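PDB 7DNP: secretion activator protein, hypothetical, which probably cleaves the glycan strands of peptidoglycan as a muramidase (autolysin) linked to the type IV secretion system of Brucella abortus. Local coordinates for residues Ala80-His92 against Trp155-Phe169. Sequence-based numbering, arbitrary orientation.
Sequences AGVDHATLDFAIH and WTSRVSRVRSRALAF. With H9U ((2R)-2-[[(2S)-2-[[(2R)-2-[(2R,3S,4R,5R,6S)-5-acetamido-3-[(2S,3R,4R,5S,6R)-3-acetamido-6-(hydroxymethyl)-4,5-bis(oxidanyl)oxan-2-yl]oxy-2-(hydroxymethyl)-6-oxidanyl-oxan-4-yl]oxypropanoyl]amino]propanoyl]amino]pentanedioic acid), chain B.
The imidazole of H92 lies between the guanidinium of R158, stacked flat over one face with its plane turned by 29°, and C44 of the bound muropeptide H9U over the other. Its rim points at W155 in an offset edge-to-face pair, planes 82° apart, with H92 CE1 3.1 Å from W155 NE1. Both rings turn an N-H to the same acceptor: W155 NE1 donates to H9U O10 at 2.8 Å and H92 NE2 to that oxygen at 2.9 Å, so the acetamido carbonyl of the MurNAc ring is gripped twice. The backbone joins in, I91 O accepting from H9U N19, the acetamido N-H of the GlcNAc sugar, at 2.7 Å.

Behind H92, the extended chain of R158 brings its guanidinium side-on to D88. R158 NE meets the syn lone pair of D88 OD2 nearly in the guanidinium plane, at 3.1 Å, while NH2 reaches OD1 from above the carboxylate plane; the two bonds are consistent with D88 holding R158 against H92. R138 of helix 127-142 forms a second salt bridge to D88 OD2, so D88 bridges two arginines. I91 CG2 touches the edge of the R158 guanidinium.

Farther from the ligand, H84, its ring swung toward the other helix with CG anti to the backbone N, sits as a knob among V162, R165, A166 and F169. The F169 edge abuts one face of its ring, while V162 O lies near the plane at the rim. H84 NE2 is buried here with no polar partner. At the N-cap residue G81 the backbones come close, its CA 3.2 Å from A166 O.

The two helices run nearly antiparallel, at 152°, joining the lysozyme-like glycosyl hydrolase 108 region to the last helix of the chain, 148-170, and their ligand-proximal ends together form one wall of the muropeptide site.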
loop_
_atom_site.group_PDB
_atom_site.type_symbol
_atom_site.label_atom_id
_atom_site.label_comp_id
_atom_site.label_asym_id
_atom_site.label_seq_id
_atom_site.Cartn_x
_atom_site.Cartn_y
_atom_site.Cartn_z
ATOM N N ALA A 80 -8.720 -6.122 -10.495
ATOM C CA ALA A 80 -7.575 -5.424 -11.058
ATOM C C ALA A 80 -7.752 -3.918 -10.906
ATOM O O ALA A 80 -8.852 -3.383 -11.083
ATOM C CB ALA A 80 -7.399 -5.793 -12.533
ATOM N N GLY A 81 -6.673 -3.241 -10.565
ATOM C CA GLY A 81 -6.720 -1.813 -10.267
ATOM C C GLY A 81 -7.054 -1.499 -8.829
ATOM O O GLY A 81 -6.341 -0.739 -8.175
ATOM N N VAL A 82 -8.157 -2.060 -8.328
ATOM C CA VAL A 82 -8.452 -1.968 -6.902
ATOM C C VAL A 82 -7.304 -2.555 -6.093
ATOM O O VAL A 82 -6.917 -2.009 -5.052
ATOM C CB VAL A 82 -9.782 -2.675 -6.577
ATOM C CG1 VAL A 82 -10.001 -2.722 -5.071
ATOM C CG2 VAL A 82 -10.948 -1.973 -7.270
ATOM N N ASP A 83 -6.748 -3.678 -6.560
ATOM C CA ASP A 83 -5.624 -4.301 -5.868
ATOM C C ASP A 83 -4.457 -3.330 -5.727
ATOM O O ASP A 83 -3.901 -3.169 -4.636
ATOM C CB ASP A 83 -5.193 -5.582 -6.595
ATOM C CG ASP A 83 -5.059 -5.405 -8.106
ATOM O OD1 ASP A 83 -5.095 -4.260 -8.603
ATOM O OD2 ASP A 83 -4.902 -6.432 -8.806
ATOM N N HIS A 84 -4.098 -2.640 -6.816
ATOM C CA HIS A 84 -2.940 -1.747 -6.777
ATOM C C HIS A 84 -3.188 -0.551 -5.869
ATOM O O HIS A 84 -2.306 -0.162 -5.092
ATOM C CB HIS A 84 -2.579 -1.279 -8.187
ATOM C CG HIS A 84 -1.427 -0.321 -8.224
ATOM N ND1 HIS A 84 -0.134 -0.704 -7.950
ATOM C CD2 HIS A 84 -1.379 1.006 -8.492
ATOM C CE1 HIS A 84 0.666 0.345 -8.053
ATOM N NE2 HIS A 84 -0.065 1.394 -8.378
ATOM N N ALA A 85 -4.374 0.054 -5.963
ATOM C CA ALA A 85 -4.697 1.187 -5.102
ATOM C C ALA A 85 -4.634 0.796 -3.632
ATOM O O ALA A 85 -4.158 1.569 -2.794
ATOM C CB ALA A 85 -6.086 1.727 -5.444
ATOM N N THR A 86 -5.121 -0.400 -3.300
ATOM C CA THR A 86 -5.113 -0.849 -1.915
ATOM C C THR A 86 -3.703 -1.210 -1.463
ATOM O O THR A 86 -3.319 -0.926 -0.320
ATOM C CB THR A 86 -6.062 -2.035 -1.762
ATOM O OG1 THR A 86 -7.361 -1.653 -2.235
ATOM C CG2 THR A 86 -6.159 -2.470 -0.308
ATOM N N LEU A 87 -2.911 -1.812 -2.354
ATOM C CA LEU A 87 -1.537 -2.178 -2.015
ATOM C C LEU A 87 -0.698 -0.952 -1.673
ATOM O O LEU A 87 0.033 -0.948 -0.674
ATOM C CB LEU A 87 -0.899 -2.952 -3.170
ATOM C CG LEU A 87 0.610 -3.199 -3.078
ATOM C CD1 LEU A 87 0.950 -4.107 -1.908
ATOM C CD2 LEU A 87 1.135 -3.779 -4.388
ATOM N N ASP A 88 -0.769 0.095 -2.495
ATOM C CA ASP A 88 0.071 1.256 -2.214
ATOM C C ASP A 88 -0.332 1.931 -0.911
ATOM O O ASP A 88 0.534 2.327 -0.121
ATOM C CB ASP A 88 0.029 2.265 -3.357
ATOM C CG ASP A 88 1.038 3.376 -3.156
ATOM O OD1 ASP A 88 2.232 3.137 -3.419
ATOM O OD2 ASP A 88 0.650 4.471 -2.693
ATOM N N PHE A 89 -1.638 2.085 -0.675
ATOM C CA PHE A 89 -2.124 2.576 0.612
ATOM C C PHE A 89 -1.598 1.703 1.748
ATOM O O PHE A 89 -1.122 2.213 2.771
ATOM C CB PHE A 89 -3.660 2.609 0.583
ATOM C CG PHE A 89 -4.302 3.503 1.622
ATOM C CD1 PHE A 89 -3.575 4.049 2.668
ATOM C CD2 PHE A 89 -5.663 3.776 1.549
ATOM C CE1 PHE A 89 -4.188 4.858 3.615
ATOM C CE2 PHE A 89 -6.281 4.583 2.491
ATOM C CZ PHE A 89 -5.539 5.126 3.528
ATOM N N ALA A 90 -1.632 0.380 1.562
ATOM C CA ALA A 90 -1.116 -0.533 2.578
ATOM C C ALA A 90 0.373 -0.326 2.807
ATOM O O ALA A 90 0.845 -0.384 3.948
ATOM C CB ALA A 90 -1.395 -1.982 2.176
ATOM N N ILE A 91 1.138 -0.099 1.737
ATOM C CA ILE A 91 2.576 0.106 1.903
ATOM C C ILE A 91 2.839 1.375 2.700
ATOM O O ILE A 91 3.702 1.409 3.587
ATOM C CB ILE A 91 3.275 0.146 0.532
ATOM C CG1 ILE A 91 3.290 -1.248 -0.099
ATOM C CG2 ILE A 91 4.697 0.702 0.671
ATOM C CD1 ILE A 91 3.761 -1.258 -1.546
ATOM N N HIS A 92 2.063 2.421 2.426
ATOM C CA HIS A 92 2.289 3.737 3.013
ATOM C C HIS A 92 1.786 3.835 4.447
ATOM O O HIS A 92 2.405 4.518 5.271
ATOM C CB HIS A 92 1.605 4.793 2.146
ATOM C CG HIS A 92 2.111 6.184 2.355
ATOM N ND1 HIS A 92 1.291 7.289 2.271
ATOM C CD2 HIS A 92 3.351 6.655 2.625
ATOM C CE1 HIS A 92 2.003 8.381 2.483
ATOM N NE2 HIS A 92 3.257 8.024 2.702
ATOM N N TRP A 155 2.804 13.613 -0.623
ATOM C CA TRP A 155 1.766 12.592 -0.503
ATOM C C TRP A 155 0.693 12.769 -1.569
ATOM O O TRP A 155 0.235 11.792 -2.170
ATOM C CB TRP A 155 1.131 12.648 0.885
ATOM C CG TRP A 155 1.970 12.085 2.000
ATOM C CD1 TRP A 155 3.111 11.352 1.881
ATOM C CD2 TRP A 155 1.718 12.213 3.406
ATOM N NE1 TRP A 155 3.587 11.014 3.127
ATOM C CE2 TRP A 155 2.747 11.530 4.078
ATOM C CE3 TRP A 155 0.720 12.839 4.158
ATOM C CZ2 TRP A 155 2.807 11.452 5.468
ATOM C CZ3 TRP A 155 0.783 12.764 5.539
ATOM C CH2 TRP A 155 1.819 12.076 6.178
ATOM N N THR A 156 0.269 14.015 -1.802
ATOM C CA THR A 156 -0.750 14.285 -2.811
ATOM C C THR A 156 -0.288 13.832 -4.188
ATOM O O THR A 156 -1.061 13.242 -4.950
ATOM C CB THR A 156 -1.088 15.776 -2.816
ATOM O OG1 THR A 156 -1.564 16.157 -1.521
ATOM C CG2 THR A 156 -2.157 16.087 -3.851
ATOM N N SER A 157 0.982 14.079 -4.511
ATOM C CA SER A 157 1.521 13.654 -5.796
ATOM C C SER A 157 1.599 12.133 -5.881
ATOM O O SER A 157 1.329 11.548 -6.937
ATOM C CB SER A 157 2.893 14.300 -6.010
ATOM O OG SER A 157 3.520 13.820 -7.181
ATOM N N ARG A 158 1.947 11.476 -4.772
ATOM C CA ARG A 158 2.002 10.018 -4.752
ATOM C C ARG A 158 0.630 9.410 -5.022
ATOM O O ARG A 158 0.502 8.478 -5.824
ATOM C CB ARG A 158 2.551 9.534 -3.407
ATOM C CG ARG A 158 2.389 8.039 -3.178
ATOM C CD ARG A 158 3.038 7.604 -1.872
ATOM N NE ARG A 158 3.057 6.149 -1.742
ATOM C CZ ARG A 158 3.922 5.478 -0.988
ATOM N NH1 ARG A 158 4.849 6.130 -0.294
ATOM N NH2 ARG A 158 3.869 4.151 -0.931
ATOM N N VAL A 159 -0.412 9.924 -4.360
ATOM C CA VAL A 159 -1.752 9.374 -4.550
ATOM C C VAL A 159 -2.208 9.567 -5.989
ATOM O O VAL A 159 -2.823 8.674 -6.586
ATOM C CB VAL A 159 -2.746 10.000 -3.553
ATOM C CG1 VAL A 159 -4.152 9.460 -3.797
ATOM C CG2 VAL A 159 -2.315 9.719 -2.121
ATOM N N SER A 160 -1.898 10.727 -6.574
ATOM C CA SER A 160 -2.280 10.985 -7.957
ATOM C C SER A 160 -1.661 9.963 -8.904
ATOM O O SER A 160 -2.335 9.460 -9.812
ATOM C CB SER A 160 -1.873 12.405 -8.355
ATOM O OG SER A 160 -2.270 12.690 -9.684
ATOM N N ARG A 161 -0.384 9.633 -8.702
ATOM C CA ARG A 161 0.272 8.660 -9.569
ATOM C C ARG A 161 -0.288 7.260 -9.355
ATOM O O ARG A 161 -0.422 6.484 -10.309
ATOM C CB ARG A 161 1.781 8.671 -9.328
ATOM C CG ARG A 161 2.566 7.935 -10.395
ATOM C CD ARG A 161 3.770 7.209 -9.803
ATOM N NE ARG A 161 4.461 8.004 -8.792
ATOM C CZ ARG A 161 4.562 7.658 -7.511
ATOM N NH1 ARG A 161 4.010 6.529 -7.082
ATOM N NH2 ARG A 161 5.211 8.442 -6.657
ATOM N N VAL A 162 -0.608 6.920 -8.105
ATOM C CA VAL A 162 -1.217 5.628 -7.802
ATOM C C VAL A 162 -2.599 5.522 -8.436
ATOM O O VAL A 162 -2.954 4.487 -9.016
ATOM C CB VAL A 162 -1.272 5.426 -6.275
ATOM C CG1 VAL A 162 -2.155 4.228 -5.907
ATOM C CG2 VAL A 162 0.132 5.269 -5.717
ATOM N N ARG A 163 -3.404 6.583 -8.327
ATOM C CA ARG A 163 -4.742 6.566 -8.906
ATOM C C ARG A 163 -4.680 6.346 -10.412
ATOM O O ARG A 163 -5.468 5.573 -10.966
ATOM C CB ARG A 163 -5.467 7.875 -8.586
ATOM C CG ARG A 163 -6.894 7.942 -9.118
ATOM C CD ARG A 163 -7.423 9.372 -9.137
ATOM N NE ARG A 163 -7.288 10.019 -7.835
ATOM C CZ ARG A 163 -8.290 10.205 -6.980
ATOM N NH1 ARG A 163 -9.506 9.795 -7.288
ATOM N NH2 ARG A 163 -8.075 10.802 -5.813
ATOM N N SER A 164 -3.736 7.005 -11.087
ATOM C CA SER A 164 -3.604 6.854 -12.535
ATOM C C SER A 164 -3.227 5.427 -12.912
ATOM O O SER A 164 -3.860 4.814 -13.785
ATOM C CB SER A 164 -2.565 7.840 -13.070
ATOM O OG SER A 164 -2.433 7.737 -14.478
ATOM N N ARG A 165 -2.201 4.874 -12.256
ATOM C CA ARG A 165 -1.786 3.514 -12.581
ATOM C C ARG A 165 -2.862 2.500 -12.211
ATOM O O ARG A 165 -3.056 1.510 -12.926
ATOM C CB ARG A 165 -0.468 3.172 -11.888
ATOM C CG ARG A 165 0.207 1.920 -12.456
ATOM C CD ARG A 165 1.613 1.712 -11.910
ATOM N NE ARG A 165 2.514 2.809 -12.255
ATOM C CZ ARG A 165 2.977 3.698 -11.380
ATOM N NH1 ARG A 165 2.621 3.631 -10.098
ATOM N NH2 ARG A 165 3.798 4.658 -11.787
ATOM N N ALA A 166 -3.579 2.725 -11.106
ATOM C CA ALA A 166 -4.621 1.781 -10.709
ATOM C C ALA A 166 -5.750 1.744 -11.734
ATOM O O ALA A 166 -6.179 0.666 -12.162
ATOM C CB ALA A 166 -5.163 2.132 -9.326
ATOM N N LEU A 167 -6.246 2.917 -12.136
ATOM C CA LEU A 167 -7.282 2.963 -13.163
ATOM C C LEU A 167 -6.807 2.323 -14.461
ATOM O O LEU A 167 -7.596 1.670 -15.156
ATOM C CB LEU A 167 -7.712 4.409 -13.401
ATOM C CG LEU A 167 -8.350 5.089 -12.187
ATOM C CD1 LEU A 167 -8.374 6.596 -12.353
ATOM C CD2 LEU A 167 -9.745 4.558 -11.954
ATOM N N ALA A 168 -5.527 2.498 -14.800
ATOM C CA ALA A 168 -4.966 1.828 -15.967
ATOM C C ALA A 168 -5.014 0.313 -15.804
ATOM O O ALA A 168 -5.523 -0.398 -16.678
ATOM C CB ALA A 168 -3.534 2.306 -16.208
ATOM N N PHE A 169 -4.494 -0.200 -14.677
ATOM C CA PHE A 169 -4.552 -1.636 -14.411
ATOM C C PHE A 169 -5.979 -2.164 -14.493
ATOM O O PHE A 169 -6.203 -3.287 -14.958
ATOM C CB PHE A 169 -3.970 -1.945 -13.026
ATOM C CG PHE A 169 -2.469 -1.930 -12.971
ATOM C CD1 PHE A 169 -1.710 -2.245 -14.087
ATOM C CD2 PHE A 169 -1.813 -1.598 -11.792
ATOM C CE1 PHE A 169 -0.318 -2.232 -14.025
ATOM C CE2 PHE A 169 -0.432 -1.579 -11.723
ATOM C CZ PHE A 169 0.318 -1.897 -12.840
HETATM C C22 H9U B . 6.239 4.353 5.140
HETATM C C24 H9U B . 6.645 6.745 4.801
HETATM C C26 H9U B . 7.227 4.057 3.993
HETATM C C28 H9U B . 7.717 6.427 3.747
HETATM C C23 H9U B . 6.509 5.656 5.791
HETATM C C25 H9U B . 5.122 2.721 6.437
HETATM C C27 H9U B . 5.270 1.192 6.630
HETATM C C29 H9U B . 4.007 0.596 7.121
HETATM C C30 H9U B . 3.490 1.280 8.321
HETATM C C31 H9U B . 3.294 2.773 8.020
HETATM C C32 H9U B . 5.524 6.771 7.785
HETATM C C33 H9U B . 6.736 2.905 3.173
HETATM C C34 H9U B . 2.711 3.488 9.203
HETATM C C35 H9U B . 6.229 9.224 5.137
HETATM C C36 H9U B . 4.222 7.556 7.899
HETATM C C37 H9U B . 6.733 -0.306 5.053
HETATM C C38 H9U B . 5.791 5.983 9.057
HETATM C C39 H9U B . 1.884 7.982 7.041
HETATM C C40 H9U B . 6.597 10.566 5.761
HETATM C C41 H9U B . 6.899 -0.865 3.641
HETATM C C42 H9U B . 1.028 7.253 8.071
HETATM C C43 H9U B . 0.380 6.948 10.514
HETATM C C44 H9U B . 1.181 7.952 5.698
HETATM C C45 H9U B . 1.235 5.863 11.155
HETATM C C46 H9U B . -0.009 7.943 11.598
HETATM C C47 H9U B . -1.305 7.528 12.292
HETATM C C48 H9U B . -1.727 8.549 13.345
HETATM N N18 H9U B . 7.019 8.051 5.424
HETATM N N19 H9U B . 5.590 0.561 5.310
HETATM N N20 H9U B . 3.139 7.255 6.956
HETATM N N21 H9U B . 1.162 7.620 9.485
HETATM O O01 H9U B . 6.341 3.304 6.130
HETATM O O02 H9U B . 7.409 5.175 3.060
HETATM O O03 H9U B . 4.577 3.368 7.642
HETATM O O04 H9U B . 5.347 5.909 6.680
HETATM O O05 H9U B . 8.935 6.298 4.362
HETATM O O06 H9U B . 4.193 -0.843 7.412
HETATM O O07 H9U B . 2.226 0.707 8.705
HETATM O O08 H9U B . 7.614 2.779 2.086
HETATM O O09 H9U B . 3.587 3.376 10.289
HETATM O O10 H9U B . 5.291 9.149 4.414
HETATM O O11 H9U B . 4.090 8.395 8.724
HETATM O O12 H9U B . 7.520 -0.588 5.900
HETATM O O13 H9U B . 0.285 6.397 7.714
HETATM O O14 H9U B . 0.696 4.790 11.541
HETATM O O15 H9U B . 2.474 6.044 11.297
HETATM O O16 H9U B . -1.029 9.584 13.524
HETATM O O17 H9U B . -2.766 8.349 14.030
#